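Local structure of sugar ABC transporter, sugar-binding protein (Streptococcus pneumoniae, 2HEU) at residues A[150-153]-A[154-158]; A[390-393]-A[394-398]. The protein probably binds a sugar outside the cell, as the solute-binding subunit of an ABC transporter, and delivers it for uptake. All blocks are in the same frame, centred on the assembly; numbering follows the deposited sequence.

Interaction 1: A[150-153]-A[154-158]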
ATOM      1  N   ASP A 150      18.650   8.386 -13.726  1.00  9.60           N
ATOM      2  CA  ASP A 150      19.200   8.528 -15.079  1.00  9.83           C
ATOM      3  C   ASP A 150      19.157   7.185 -15.784  1.00  9.81           C
ATOM      4  O   ASP A 150      18.919   7.158 -17.010  1.00 10.08           O
ATOM      5  CB  ASP A 150      20.639   9.061 -14.949  1.00 10.51           C
ATOM      6  CG  ASP A 150      20.717  10.531 -14.659  1.00 11.93           C
ATOM      7  OD1 ASP A 150      19.732  11.204 -14.474  1.00 13.04           O
ATOM      8  OD2 ASP A 150      21.895  10.969 -14.595  1.00 16.08           O
ATOM      9  N   GLU A 151      19.421   6.096 -15.106  1.00 10.22           N
ATOM     10  CA  GLU A 151      19.320   4.787 -15.773  1.00  9.65           C
ATOM     11  C   GLU A 151      17.891   4.499 -16.154  1.00  9.97           C
ATOM     12  O   GLU A 151      17.631   3.848 -17.182  1.00 10.08           O
ATOM     13  CB  GLU A 151      19.810   3.661 -14.924  1.00 10.75           C
ATOM     14  CG  GLU A 151      21.317   3.599 -14.727  1.00 12.21           C
ATOM     15  CD  GLU A 151      21.797   2.380 -14.065  1.00 15.80           C
ATOM     16  OE1 GLU A 151      21.066   1.589 -13.553  1.00 20.97           O
ATOM     17  OE2 GLU A 151      23.046   2.109 -14.055  1.00 19.26           O
ATOM     18  N   PHE A 152      16.907   4.960 -15.408  1.00  9.35           N
ATOM     19  CA  PHE A 152      15.477   4.697 -15.753  1.00  9.57           C
ATOM     20  C   PHE A 152      15.104   5.457 -17.038  1.00  8.90           C
ATOM     21  O   PHE A 152      14.480   4.905 -17.923  1.00  9.34           O
ATOM     22  CB  PHE A 152      14.653   5.072 -14.535  1.00  9.35           C
ATOM     23  CG  PHE A 152      13.203   4.526 -14.551  1.00  9.12           C
ATOM     24  CD1 PHE A 152      12.690   3.664 -15.478  1.00  9.18           C
ATOM     25  CD2 PHE A 152      12.397   4.961 -13.501  1.00  9.83           C
ATOM     26  CE1 PHE A 152      11.376   3.201 -15.349  1.00  9.69           C
ATOM     27  CE2 PHE A 152      11.100   4.498 -13.387  1.00 10.46           C
ATOM     28  CZ  PHE A 152      10.595   3.610 -14.316  1.00 10.33           C
ATOM     29  N   GLU A 153      15.542   6.725 -17.127  1.00  8.89           N
ATOM     30  CA  GLU A 153      15.333   7.496 -18.326  1.00  9.11           C
ATOM     31  C   GLU A 153      15.946   6.728 -19.522  1.00  9.26           C
ATOM     32  O   GLU A 153      15.306   6.580 -20.568  1.00  9.78           O
ATOM     33  CB  GLU A 153      16.076   8.872 -18.225  1.00 10.38           C
ATOM     34  CG  GLU A 153      15.513   9.807 -17.271  1.00  9.78           C
ATOM     35  CD  GLU A 153      16.374  11.048 -17.031  1.00 10.15           C
ATOM     36  OE1 GLU A 153      17.580  11.018 -17.415  1.00 12.13           O
ATOM     37  OE2 GLU A 153      15.861  12.029 -16.463  1.00 11.31           O
ATOM     38  N   GLN A 154      17.179   6.235 -19.361  1.00  9.42           N
ATOM     39  CA  GLN A 154      17.843   5.592 -20.491  1.00 11.11           C
ATOM     40  C   GLN A 154      17.163   4.307 -20.877  1.00  9.86           C
ATOM     41  O   GLN A 154      17.091   3.967 -22.046  1.00 11.06           O
ATOM     42  CB  GLN A 154      19.325   5.377 -20.195  1.00 11.12           C
ATOM     43  CG  GLN A 154      20.093   4.940 -21.413  1.00 12.45           C
ATOM     44  CD  GLN A 154      20.068   6.025 -22.497  1.00 14.16           C
ATOM     45  OE1 GLN A 154      19.581   5.752 -23.657  1.00 16.80           O
ATOM     46  NE2 GLN A 154      20.466   7.235 -22.173  1.00 13.43           N
ATOM     47  N   LEU A 155      16.666   3.531 -19.913  1.00 10.22           N
ATOM     48  CA  LEU A 155      15.950   2.295 -20.163  1.00 10.44           C
ATOM     49  C   LEU A 155      14.743   2.553 -21.031  1.00  9.92           C
ATOM     50  O   LEU A 155      14.487   1.840 -21.989  1.00 10.19           O
ATOM     51  CB  LEU A 155      15.568   1.686 -18.797  1.00 10.49           C
ATOM     52  CG  LEU A 155      14.645   0.431 -18.909  1.00 10.13           C
ATOM     53  CD1 LEU A 155      15.311  -0.693 -19.664  1.00 14.23           C
ATOM     54  CD2 LEU A 155      14.209   0.078 -17.540  1.00 12.54           C
ATOM     55  N   VAL A 156      13.945   3.572 -20.674  1.00  9.04           N
ATOM     56  CA  VAL A 156      12.742   3.898 -21.424  1.00  9.30           C
ATOM     57  C   VAL A 156      13.142   4.261 -22.852  1.00  9.44           C
ATOM     58  O   VAL A 156      12.523   3.781 -23.807  1.00  9.84           O
ATOM     59  CB  VAL A 156      11.969   5.010 -20.711  1.00  8.53           C
ATOM     60  CG1 VAL A 156      10.799   5.494 -21.507  1.00  9.45           C
ATOM     61  CG2 VAL A 156      11.496   4.479 -19.362  1.00  9.11           C
ATOM     62  N   LYS A 157      14.161   5.115 -23.020  1.00  9.82           N
ATOM     63  CA  LYS A 157      14.579   5.493 -24.361  1.00 10.34           C
ATOM     64  C   LYS A 157      15.061   4.303 -25.097  1.00 10.90           C
ATOM     65  O   LYS A 157      14.802   4.160 -26.314  1.00 11.91           O
ATOM     66  CB  LYS A 157      15.695   6.553 -24.263  1.00 10.71           C
ATOM     67  CG  LYS A 157      15.215   7.853 -23.701  1.00 11.49           C
ATOM     68  CD  LYS A 157      16.375   8.839 -23.427  1.00 13.43           C
ATOM     69  CE  LYS A 157      15.903  10.058 -22.656  1.00 15.50           C
ATOM     70  NZ  LYS A 157      17.113  10.893 -22.293  1.00 15.93           N
ATOM     71  N   ASP A 158      15.798   3.392 -24.500  1.00 11.17           N
ATOM     72  CA  ASP A 158      16.324   2.211 -25.148  1.00 12.18           C
ATOM     73  C   ASP A 158      15.215   1.292 -25.604  1.00 11.86           C
ATOM     74  O   ASP A 158      15.304   0.716 -26.705  1.00 12.83           O
ATOM     75  CB  ASP A 158      17.274   1.418 -24.228  1.00 12.68           C
ATOM     76  CG  ASP A 158      18.593   2.143 -24.001  1.00 14.98           C
ATOM     77  OD1 ASP A 158      18.895   3.189 -24.655  1.00 16.78           O
ATOM     78  OD2 ASP A 158      19.346   1.650 -23.141  1.00 16.10           O
TER
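Four successive i+4 backbone bonds join 150-153 to 154-158 as one alpha-helical run, from Gln154 N to Asp150 O (3.1 Å) through to Lys157 N to Glu153 O (3.1 Å, N-H...O angle 168°). On the buried side, Phe152 and Val156 lie one turn apart and cross at a slant: the ring carbon CD1 of Phe152 comes 4.1 Å from CG2 of Val156. That methyl stands beside its own backbone N, since CG1 takes the place anti to it (chi1 174°), and CG2 also rests 3.3 Å from Phe152 O. Leu155 brings CD2 to 4.4 Å from the same Phe152 CD1, so three bulky apolar residues share one stripe, suited to cover by Ile223, Ile226, Phe167 and Pro146. The polar residues lie off this stripe. The extended chain of Lys157 runs past the Glu153 carbonyl, with CG 3.4 Å from Glu153 O, yet its NZ stays 4.9 Å from Glu153 OE1, too far for contact, though the opposite charges may attract weakly. Lys219 of helix 212-222 holds two of the acids, in salt bridges to Glu153 OE2 and Asp150 OD1, while Glu151 OE1 accepts from Glu147 N. This is an amphipathic helix, its apolar stripe turned to the protein and its other residues polar.

Interaction 2: A[390-393]-A[394-398]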
ATOM      1  N   ASN A 390       1.039  24.792  -9.569  1.00  8.37           N
ATOM      2  CA  ASN A 390      -0.154  25.468  -9.123  1.00  9.02           C
ATOM      3  C   ASN A 390      -1.148  24.502  -8.496  1.00  8.19           C
ATOM      4  O   ASN A 390      -1.758  24.779  -7.442  1.00  9.40           O
ATOM      5  CB  ASN A 390      -0.775  26.213 -10.286  1.00 10.35           C
ATOM      6  CG  ASN A 390       0.019  27.419 -10.748  1.00 10.50           C
ATOM      7  OD1 ASN A 390       0.935  27.868 -10.065  1.00 11.22           O
ATOM      8  ND2 ASN A 390      -0.324  27.895 -11.932  1.00 12.00           N
ATOM      9  N   ASP A 391      -1.335  23.334  -9.129  1.00  8.72           N
ATOM     10  CA  ASP A 391      -2.207  22.300  -8.605  1.00  8.55           C
ATOM     11  C   ASP A 391      -1.761  21.796  -7.259  1.00  7.71           C
ATOM     12  O   ASP A 391      -2.592  21.502  -6.383  1.00  8.53           O
ATOM     13  CB  ASP A 391      -2.288  21.118  -9.578  1.00  9.68           C
ATOM     14  CG  ASP A 391      -2.995  21.359 -10.876  1.00 11.13           C
ATOM     15  OD1 ASP A 391      -3.717  22.320 -11.012  1.00 14.48           O
ATOM     16  OD2 ASP A 391      -2.841  20.464 -11.762  1.00 13.53           O
ATOM     17  N   LEU A 392      -0.477  21.600  -7.093  1.00  7.86           N
ATOM     18  CA  LEU A 392       0.067  21.142  -5.806  1.00  8.14           C
ATOM     19  C   LEU A 392      -0.250  22.145  -4.731  1.00  7.92           C
ATOM     20  O   LEU A 392      -0.727  21.780  -3.642  1.00  8.03           O
ATOM     21  CB  LEU A 392       1.602  20.938  -5.897  1.00  8.19           C
ATOM     22  CG  LEU A 392       2.018  19.653  -6.663  1.00  8.05           C
ATOM     23  CD1 LEU A 392       3.440  19.779  -7.124  1.00  9.15           C
ATOM     24  CD2 LEU A 392       1.843  18.417  -5.794  1.00  8.59           C
ATOM     25  N   ASN A 393       0.018  23.439  -4.963  1.00  8.13           N
ATOM     26  CA  ASN A 393      -0.336  24.415  -3.926  1.00  8.55           C
ATOM     27  C   ASN A 393      -1.842  24.460  -3.687  1.00  8.12           C
ATOM     28  O   ASN A 393      -2.280  24.598  -2.528  1.00  8.96           O
ATOM     29  CB  ASN A 393       0.191  25.813  -4.235  1.00  9.41           C
ATOM     30  CG  ASN A 393       1.697  25.878  -4.031  1.00  8.97           C
ATOM     31  OD1 ASN A 393       2.225  25.610  -2.941  1.00  9.93           O
ATOM     32  ND2 ASN A 393       2.424  26.213  -5.103  1.00 11.05           N
ATOM     33  N   ALA A 394      -2.647  24.365  -4.727  1.00  8.66           N
ATOM     34  CA  ALA A 394      -4.078  24.411  -4.517  1.00  8.45           C
ATOM     35  C   ALA A 394      -4.550  23.282  -3.653  1.00  8.77           C
ATOM     36  O   ALA A 394      -5.451  23.432  -2.830  1.00  9.03           O
ATOM     37  CB  ALA A 394      -4.823  24.432  -5.858  1.00 10.03           C
ATOM     38  N   PHE A 395      -3.930  22.105  -3.828  1.00  8.40           N
ATOM     39  CA  PHE A 395      -4.291  20.905  -3.048  1.00  8.54           C
ATOM     40  C   PHE A 395      -3.809  20.978  -1.620  1.00  8.28           C
ATOM     41  O   PHE A 395      -4.545  20.629  -0.704  1.00  8.78           O
ATOM     42  CB  PHE A 395      -3.674  19.687  -3.778  1.00  8.35           C
ATOM     43  CG  PHE A 395      -3.835  18.389  -3.047  1.00  8.58           C
ATOM     44  CD1 PHE A 395      -5.085  17.894  -2.745  1.00  9.80           C
ATOM     45  CD2 PHE A 395      -2.718  17.662  -2.656  1.00  8.73           C
ATOM     46  CE1 PHE A 395      -5.219  16.664  -2.089  1.00 10.02           C
ATOM     47  CE2 PHE A 395      -2.861  16.463  -2.005  1.00  9.72           C
ATOM     48  CZ  PHE A 395      -4.078  15.954  -1.728  1.00  9.64           C
ATOM     49  N   PHE A 396      -2.558  21.434  -1.395  1.00  8.34           N
ATOM     50  CA  PHE A 396      -2.009  21.433  -0.050  1.00  8.46           C
ATOM     51  C   PHE A 396      -2.379  22.661   0.725  1.00  8.83           C
ATOM     52  O   PHE A 396      -2.445  22.586   1.990  1.00  9.07           O
ATOM     53  CB  PHE A 396      -0.480  21.211  -0.067  1.00  8.40           C
ATOM     54  CG  PHE A 396      -0.100  19.796  -0.433  1.00  8.08           C
ATOM     55  CD1 PHE A 396      -0.413  18.750   0.451  1.00  8.74           C
ATOM     56  CD2 PHE A 396       0.514  19.486  -1.628  1.00  8.70           C
ATOM     57  CE1 PHE A 396      -0.122  17.448   0.142  1.00  9.26           C
ATOM     58  CE2 PHE A 396       0.822  18.177  -1.958  1.00  8.81           C
ATOM     59  CZ  PHE A 396       0.481  17.165  -1.059  1.00  9.36           C
ATOM     60  N   ASN A 397      -2.634  23.804   0.104  1.00  8.45           N
ATOM     61  CA  ASN A 397      -2.946  25.023   0.870  1.00  8.51           C
ATOM     62  C   ASN A 397      -4.053  24.805   1.876  1.00  9.12           C
ATOM     63  O   ASN A 397      -3.906  25.308   3.018  1.00 10.27           O
ATOM     64  CB  ASN A 397      -3.272  26.189  -0.074  1.00  9.27           C
ATOM     65  CG  ASN A 397      -2.029  26.801  -0.701  1.00  8.97           C
ATOM     66  OD1 ASN A 397      -0.888  26.622  -0.250  1.00  9.44           O
ATOM     67  ND2 ASN A 397      -2.288  27.616  -1.694  1.00  8.95           N
ATOM     68  N   PRO A 398      -5.181  24.185   1.564  1.00  9.45           N
ATOM     69  CA  PRO A 398      -6.259  24.066   2.571  1.00 10.54           C
ATOM     70  C   PRO A 398      -5.814  23.278   3.797  1.00 10.16           C
ATOM     71  O   PRO A 398      -6.388  23.438   4.887  1.00 12.35           O
ATOM     72  CB  PRO A 398      -7.397  23.417   1.826  1.00 10.65           C
ATOM     73  CG  PRO A 398      -7.130  23.767   0.392  1.00 10.98           C
ATOM     74  CD  PRO A 398      -5.616  23.690   0.247  1.00  9.28           C
TER
HETATM   75  O   HOH W   1       0.994  24.580  -0.653  1.00  9.31           O
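Phe396 reaches back one turn to Leu392, and its side chain can be followed outward from the backbone. CB lies 3.6 Å from Leu392 O and CG 3.8 Å from Leu392 O; beyond them the ring leans over that carbonyl at a slant, bringing CD2 to 3.3 Å from Leu392 O, and CE2 then meets the methyl CD2 of Leu392 at 4.0 Å. With CG anti to its carbonyl carbon (chi1 -72°), the ring is carried back along the helix, side by side with Leu392. One face of the Phe396 ring is covered by Phe395, whose CD2 stands 3.5 Å above the plane, over its centre. The same Leu392 O accepts the Phe396 backbone N-H at 2.9 Å. On another side, Asn393 and Asn397 share a water that donates to both OD1 atoms, each 2.8 Å from it. Amides suit this spot because they can also meet loop backbone: Asn393 ND2 bonds to Ile207 O, and Asn397 OD1 accepts from Asn205 N. Helix 385-396 thus lies with Asp391, Leu392 and Phe395 against helix 370-382, its two phenylalanines edge-to-face with Trp366, and its asparagines on the loop at 204-207.

From the N terminus, the chain passes through the first strands of the mixed sheet and reaches interaction 1 in helix 149-161, then runs through the remaining strands and most of the later helices before interaction 2 in helix 385-396, close to the C terminus. Each contact is one turn of a single helix, closing no loop, and the two follow in series without nesting or crossing. The centres of interactions 1 and 2 lie 31 Å apart and the nearest atoms of interactions 1 and 2 about 17 Å, so they do not touch. Interaction 1 ties helix 149-161 to helix 212-222, through Lys219, and to the loops around it; interaction 2 ties the C-terminal helix to helix 370-382 and the loop at 204-207.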